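UDP-D-quinovosamine 4-dehydrogenase (PDB 3NKL) probably acts as an oxidoreductase and lyase on a nucleotide sugar, this chain being the CoA-binding-like, Rossmann-type domain of a membrane protein of the polysaccharide synthase family. Local coordinates at residues 30-35 / 64-69; 55-60 / 85-90. All blocks are in the same frame, centred on the assembly; numbering follows the deposited sequence.

Interaction 1. Residues 30-35 / 64-69; sequences HPIAFI and HCISTV
Ile32 meets His64 through a CH-pi contact in which the branch methyl CG2 sits squarely over one face of the imidazole. Ile32 CG2 stands 3.3 Å from the centroid of the His64 ring, and the line joining them leans only 4° from the ring normal. Because the methyl is centred, all five ring atoms lie at nearly the same distance from it, the nearest being His64 NE2, 3.4 Å from Ile32 CG2. Two torsions prepare this meeting: Ile32 turns CG1 beside its backbone N (chi1 -64°), which leaves CG2 anti to that nitrogen, and His64 places CG anti to its own carbonyl carbon (chi1 -63°). A beta-branched residue suits the site, since its two branches can serve two neighbours at once.

The second branch makes the aliphatic part of the contact. Ile32 CG1 approaches Ile66 CD1 at 4.2 Å, a looser touch than that on the ring. Ile32 belongs to strand 29-35, whereas Ile66 lies in the short connection between helix 57-64 and strand 68-71. In the parallel core of the Rossmann-type sheet, strand 5-10 runs between these two strands, so the contact reaches across the middle strand on the face covered by helix 57-64. Ile66 also packs on Leu8 of that strand, and Ile32 rests on Lys6; a branched apolar side chain fits Ile66's buried position.

Backbone geometry sets the direction of the connection. After His64 the chain leaves the helix at Cys65, whose positive phi (48°) and two bonds back into the last turn form a Schellman motif. The reversal turns the chain toward the sheet, with Ile66 pointing inward, while Cys65 stays exposed; an interchain disulfide at this cysteine has been seen in a crystal structure of the protein.

Interaction 2. Residues 55-60 / 85-90; sequences KYLERL and IESLAK. With SO4 (sulfate ion), chain J; SO4 (sulfate ion), chain K.
Leu57 and Leu88 face each other with their side chains crossing at about a right angle, so that the forked end of one meets a single methyl of the other. Leu88 CD2 is that methyl: it lies 3.7 Å from Leu57 CD2 and 3.8 Å from Leu57 CD1. Leu57 leaves its backbone toward helix 78-89; Leu88 starts off at an angle, and with CG anti to the carbonyl carbon (chi1 -61°) it swings CD2 onto Leu57. Leucine suits both places: the fork of Leu57 embraces Leu88 CD2 and rests on Ile35, and Leu88 divides its methyls, CD2 meeting Leu57 and CD1 packing on Val69. Ser87 lies at the margin, its OG bonded back to Ile84 O.

Just ahead of helix 57-64, Lys55 N donates to O1 of sulfate K over 2.9 Å, and Tyr56 OH donates to O1 of sulfate J over 2.7 Å. Tyr56 OH is also bonded to Lys43, and Lys43 and His42 bind sulfate as well. Arg59 NH1 lies 3.4 Å above the plane of the Tyr56 ring, toward its rim. Both anions probably come from the crystallisation liquor. The paired helices pack side by side on one face of the sheet, as in Rossmann-type alpha/beta folds.

The centres of interactions 1 and 2 are about 11 Å apart, and their segments alternate along the chain, in the order 30-35, 55-60, 64-69, 85-90. Helix 57-64 leads into strand 68-71, which is followed in turn by helix 78-89, and both contacts lie on the face of the sheet on which these helices pack. They also touch directly: Ile35 CD1 lies 3.8 Å from Leu60 CD1, and Ile66 CD1 lies 3.7 Å from Leu60 O. Interaction 1 spans strand 5-10 at the far end of helix 57-64, while interaction 2 joins that helix, near its start, to helix 78-89. Their aliphatic side chains belong to the core between sheet and helices, with His64 at its border.

Interaction 1. Residues 30-35 / 64-69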
loop_
_atom_site.group_PDB
_atom_site.type_symbol
_atom_site.label_atom_id
_atom_site.label_comp_id
_atom_site.label_asym_id
_atom_site.label_seq_id
_atom_site.Cartn_x
_atom_site.Cartn_y
_atom_site.Cartn_z
ATOM N N HIS B 30 -0.296 11.169 -18.203
ATOM C CA HIS B 30 -1.638 10.629 -18.111
ATOM C C HIS B 30 -1.592 9.149 -17.744
ATOM O O HIS B 30 -1.090 8.321 -18.517
ATOM C CB HIS B 30 -2.398 10.831 -19.424
ATOM C CG HIS B 30 -3.706 10.103 -19.472
ATOM N ND1 HIS B 30 -4.771 10.436 -18.664
ATOM C CD2 HIS B 30 -4.115 9.051 -20.221
ATOM C CE1 HIS B 30 -5.782 9.622 -18.912
ATOM N NE2 HIS B 30 -5.411 8.772 -19.855
ATOM N N PRO B 31 -2.105 8.800 -16.555
ATOM C CA PRO B 31 -2.042 7.386 -16.191
ATOM C C PRO B 31 -3.073 6.597 -16.998
ATOM O O PRO B 31 -4.260 6.892 -16.923
ATOM C CB PRO B 31 -2.376 7.390 -14.686
ATOM C CG PRO B 31 -3.146 8.638 -14.463
ATOM C CD PRO B 31 -2.736 9.633 -15.512
ATOM N N ILE B 32 -2.610 5.627 -17.779
ATOM C CA ILE B 32 -3.478 4.808 -18.623
ATOM C C ILE B 32 -4.142 3.685 -17.844
ATOM O O ILE B 32 -5.310 3.353 -18.069
ATOM C CB ILE B 32 -2.652 4.158 -19.749
ATOM C CG1 ILE B 32 -2.083 5.237 -20.667
ATOM C CG2 ILE B 32 -3.488 3.161 -20.526
ATOM C CD1 ILE B 32 -3.119 6.162 -21.210
ATOM N N ALA B 33 -3.377 3.094 -16.934
ATOM C CA ALA B 33 -3.824 1.938 -16.158
ATOM C C ALA B 33 -2.865 1.774 -15.003
ATOM O O ALA B 33 -1.776 2.375 -15.017
ATOM C CB ALA B 33 -3.803 0.689 -17.022
ATOM N N PHE B 34 -3.263 0.965 -14.016
ATOM C CA PHE B 34 -2.398 0.563 -12.923
ATOM C C PHE B 34 -1.886 -0.846 -13.158
ATOM O O PHE B 34 -2.561 -1.667 -13.772
ATOM C CB PHE B 34 -3.172 0.519 -11.587
ATOM C CG PHE B 34 -3.593 1.861 -11.076
ATOM C CD1 PHE B 34 -4.879 2.330 -11.296
ATOM C CD2 PHE B 34 -2.708 2.650 -10.352
ATOM C CE1 PHE B 34 -5.270 3.562 -10.801
ATOM C CE2 PHE B 34 -3.091 3.886 -9.857
ATOM C CZ PHE B 34 -4.367 4.341 -10.075
ATOM N N ILE B 35 -0.703 -1.130 -12.636
ATOM C CA ILE B 35 -0.232 -2.496 -12.491
ATOM C C ILE B 35 -0.166 -2.790 -10.985
ATOM O O ILE B 35 0.271 -1.937 -10.210
ATOM C CB ILE B 35 1.166 -2.667 -13.098
ATOM C CG1 ILE B 35 1.139 -2.327 -14.591
ATOM C CG2 ILE B 35 1.671 -4.106 -12.912
ATOM C CD1 ILE B 35 0.418 -3.378 -15.431
ATOM N N HIS B 64 -0.459 0.963 -25.814
ATOM C CA HIS B 64 -0.574 2.393 -25.557
ATOM C C HIS B 64 0.707 3.172 -25.845
ATOM O O HIS B 64 0.802 4.348 -25.499
ATOM C CB HIS B 64 -0.969 2.611 -24.091
ATOM C CG HIS B 64 -2.305 2.038 -23.741
ATOM N ND1 HIS B 64 -3.492 2.652 -24.084
ATOM C CD2 HIS B 64 -2.643 0.903 -23.084
ATOM C CE1 HIS B 64 -4.505 1.919 -23.654
ATOM N NE2 HIS B 64 -4.018 0.858 -23.037
ATOM N N CYS B 65 1.688 2.515 -26.462
ATOM C CA CYS B 65 2.984 3.137 -26.735
ATOM C C CYS B 65 3.541 3.846 -25.502
ATOM O O CYS B 65 3.877 5.029 -25.553
ATOM C CB CYS B 65 2.869 4.122 -27.900
ATOM S SG CYS B 65 2.311 3.329 -29.433
ATOM N N ILE B 66 3.619 3.109 -24.395
ATOM C CA ILE B 66 4.090 3.656 -23.124
ATOM C C ILE B 66 5.616 3.554 -23.032
ATOM O O ILE B 66 6.179 2.495 -23.253
ATOM C CB ILE B 66 3.413 2.927 -21.938
ATOM C CG1 ILE B 66 1.967 3.430 -21.790
ATOM C CG2 ILE B 66 4.199 3.172 -20.632
ATOM C CD1 ILE B 66 1.028 2.438 -21.209
ATOM N N SER B 67 6.298 4.648 -22.718
ATOM C CA SER B 67 7.745 4.552 -22.584
ATOM C C SER B 67 8.224 4.954 -21.198
ATOM O O SER B 67 9.411 5.096 -20.986
ATOM C CB SER B 67 8.456 5.393 -23.650
ATOM O OG SER B 67 8.085 6.745 -23.539
ATOM N N THR B 68 7.290 5.145 -20.275
ATOM C CA THR B 68 7.612 5.546 -18.897
ATOM C C THR B 68 6.655 4.858 -17.939
ATOM O O THR B 68 5.443 4.871 -18.160
ATOM C CB THR B 68 7.486 7.076 -18.719
ATOM O OG1 THR B 68 8.455 7.729 -19.538
ATOM C CG2 THR B 68 7.718 7.485 -17.283
ATOM N N VAL B 69 7.200 4.250 -16.880
ATOM C CA VAL B 69 6.382 3.624 -15.855
ATOM C C VAL B 69 6.750 4.247 -14.516
ATOM O O VAL B 69 7.929 4.442 -14.219
ATOM C CB VAL B 69 6.554 2.080 -15.854
ATOM C CG1 VAL B 69 5.894 1.449 -14.613
ATOM C CG2 VAL B 69 5.980 1.487 -17.166
#

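Interaction 2. Residues 55-60 / 85-90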
loop_
_atom_site.group_PDB
_atom_site.type_symbol
_atom_site.label_atom_id
_atom_site.label_comp_id
_atom_site.label_asym_id
_atom_site.label_seq_id
_atom_site.Cartn_x
_atom_site.Cartn_y
_atom_site.Cartn_z
ATOM N N LYS B 55 1.637 -9.500 -15.521
ATOM C CA LYS B 55 1.717 -10.244 -16.772
ATOM C C LYS B 55 1.243 -9.382 -17.938
ATOM O O LYS B 55 1.625 -9.607 -19.089
ATOM C CB LYS B 55 0.871 -11.529 -16.678
ATOM C CG LYS B 55 0.645 -12.251 -18.005
ATOM C CD LYS B 55 -0.113 -13.572 -17.767
ATOM C CE LYS B 55 -0.502 -14.284 -19.067
ATOM N NZ LYS B 55 -1.329 -15.511 -18.800
ATOM N N TYR B 56 0.404 -8.397 -17.642
ATOM C CA TYR B 56 -0.127 -7.517 -18.688
ATOM C C TYR B 56 0.816 -6.372 -19.102
ATOM O O TYR B 56 0.462 -5.585 -19.968
ATOM C CB TYR B 56 -1.487 -6.939 -18.263
ATOM C CG TYR B 56 -2.651 -7.876 -18.530
ATOM C CD1 TYR B 56 -3.750 -7.462 -19.261
ATOM C CD2 TYR B 56 -2.637 -9.177 -18.061
ATOM C CE1 TYR B 56 -4.811 -8.320 -19.510
ATOM C CE2 TYR B 56 -3.694 -10.049 -18.312
ATOM C CZ TYR B 56 -4.775 -9.611 -19.031
ATOM O OH TYR B 56 -5.826 -10.470 -19.281
ATOM N N LEU B 57 1.983 -6.260 -18.468
ATOM C CA LEU B 57 2.907 -5.154 -18.745
ATOM C C LEU B 57 3.241 -5.014 -20.235
ATOM O O LEU B 57 3.108 -3.939 -20.826
ATOM C CB LEU B 57 4.210 -5.336 -17.960
ATOM C CG LEU B 57 4.247 -4.741 -16.551
ATOM C CD1 LEU B 57 5.480 -5.261 -15.844
ATOM C CD2 LEU B 57 4.255 -3.216 -16.600
ATOM N N GLU B 58 3.701 -6.097 -20.835
ATOM C CA GLU B 58 4.115 -6.038 -22.236
ATOM C C GLU B 58 2.999 -5.581 -23.147
ATOM O O GLU B 58 3.192 -4.693 -23.979
ATOM C CB GLU B 58 4.663 -7.386 -22.691
ATOM C CG GLU B 58 6.069 -7.627 -22.188
ATOM C CD GLU B 58 6.343 -9.079 -21.859
ATOM O OE1 GLU B 58 6.674 -9.373 -20.689
ATOM O OE2 GLU B 58 6.227 -9.923 -22.772
ATOM N N ARG B 59 1.820 -6.168 -22.987
ATOM C CA ARG B 59 0.734 -5.852 -23.894
ATOM C C ARG B 59 0.203 -4.430 -23.721
ATOM O O ARG B 59 -0.239 -3.822 -24.681
ATOM C CB ARG B 59 -0.392 -6.892 -23.805
ATOM C CG ARG B 59 -1.220 -6.864 -22.538
ATOM C CD ARG B 59 -2.143 -8.104 -22.464
ATOM N NE ARG B 59 -1.408 -9.303 -22.053
ATOM C CZ ARG B 59 -1.966 -10.482 -21.782
ATOM N NH1 ARG B 59 -3.281 -10.642 -21.882
ATOM N NH2 ARG B 59 -1.204 -11.504 -21.408
ATOM N N LEU B 60 0.245 -3.900 -22.503
ATOM C CA LEU B 60 -0.224 -2.534 -22.251
ATOM C C LEU B 60 0.781 -1.520 -22.771
ATOM O O LEU B 60 0.412 -0.500 -23.354
ATOM C CB LEU B 60 -0.450 -2.313 -20.744
ATOM C CG LEU B 60 -1.658 -3.035 -20.127
ATOM C CD1 LEU B 60 -1.591 -2.974 -18.591
ATOM C CD2 LEU B 60 -2.969 -2.441 -20.640
ATOM N N ILE B 85 11.771 -3.264 -10.566
ATOM C CA ILE B 85 12.511 -2.324 -11.413
ATOM C C ILE B 85 13.197 -3.074 -12.538
ATOM O O ILE B 85 13.163 -2.646 -13.692
ATOM C CB ILE B 85 13.576 -1.537 -10.618
ATOM C CG1 ILE B 85 12.909 -0.495 -9.703
ATOM C CG2 ILE B 85 14.546 -0.830 -11.573
ATOM C CD1 ILE B 85 13.820 -0.004 -8.543
ATOM N N GLU B 86 13.811 -4.202 -12.222
ATOM C CA GLU B 86 14.498 -4.965 -13.262
ATOM C C GLU B 86 13.528 -5.531 -14.297
ATOM O O GLU B 86 13.843 -5.576 -15.491
ATOM C CB GLU B 86 15.375 -6.064 -12.641
ATOM C CG GLU B 86 16.502 -5.467 -11.787
ATOM C CD GLU B 86 17.499 -6.499 -11.268
ATOM O OE1 GLU B 86 17.960 -7.363 -12.052
ATOM O OE2 GLU B 86 17.835 -6.432 -10.070
ATOM N N SER B 87 12.347 -5.942 -13.847
ATOM C CA SER B 87 11.308 -6.422 -14.756
ATOM C C SER B 87 10.916 -5.334 -15.759
ATOM O O SER B 87 10.674 -5.612 -16.930
ATOM C CB SER B 87 10.082 -6.937 -13.977
ATOM O OG SER B 87 9.183 -5.890 -13.592
ATOM N N LEU B 88 10.883 -4.086 -15.308
ATOM C CA LEU B 88 10.559 -2.969 -16.199
ATOM C C LEU B 88 11.725 -2.566 -17.105
ATOM O O LEU B 88 11.535 -2.209 -18.280
ATOM C CB LEU B 88 10.095 -1.753 -15.374
ATOM C CG LEU B 88 8.838 -2.040 -14.541
ATOM C CD1 LEU B 88 8.631 -0.944 -13.503
ATOM C CD2 LEU B 88 7.614 -2.108 -15.486
ATOM N N ALA B 89 12.932 -2.595 -16.558
ATOM C CA ALA B 89 14.104 -2.246 -17.354
ATOM C C ALA B 89 14.152 -3.037 -18.632
ATOM O O ALA B 89 14.505 -2.500 -19.689
ATOM C CB ALA B 89 15.377 -2.481 -16.564
ATOM N N LYS B 90 13.870 -4.336 -18.527
ATOM C CA LYS B 90 13.985 -5.228 -19.658
ATOM C C LYS B 90 12.851 -5.047 -20.667
ATOM O O LYS B 90 12.817 -5.732 -21.685
ATOM C CB LYS B 90 14.043 -6.688 -19.192
ATOM C CG LYS B 90 15.232 -6.970 -18.284
ATOM C CD LYS B 90 15.103 -8.340 -17.579
ATOM C CE LYS B 90 16.315 -8.633 -16.705
ATOM N NZ LYS B 90 16.053 -9.793 -15.793
HETATM S S SO4 J . -6.213 -13.313 -17.248
HETATM O O1 SO4 J . -7.052 -12.139 -17.482
HETATM O O2 SO4 J . -7.044 -14.504 -17.396
HETATM O O3 SO4 J . -5.109 -13.375 -18.207
HETATM O O4 SO4 J . -5.667 -13.260 -15.895
HETATM S S SO4 K . 1.954 -12.214 -12.787
HETATM O O1 SO4 K . 0.932 -11.336 -13.343
HETATM O O2 SO4 K . 2.068 -11.986 -11.338
HETATM O O3 SO4 K . 1.554 -13.604 -13.028
HETATM O O4 SO4 K . 3.247 -11.961 -13.426
#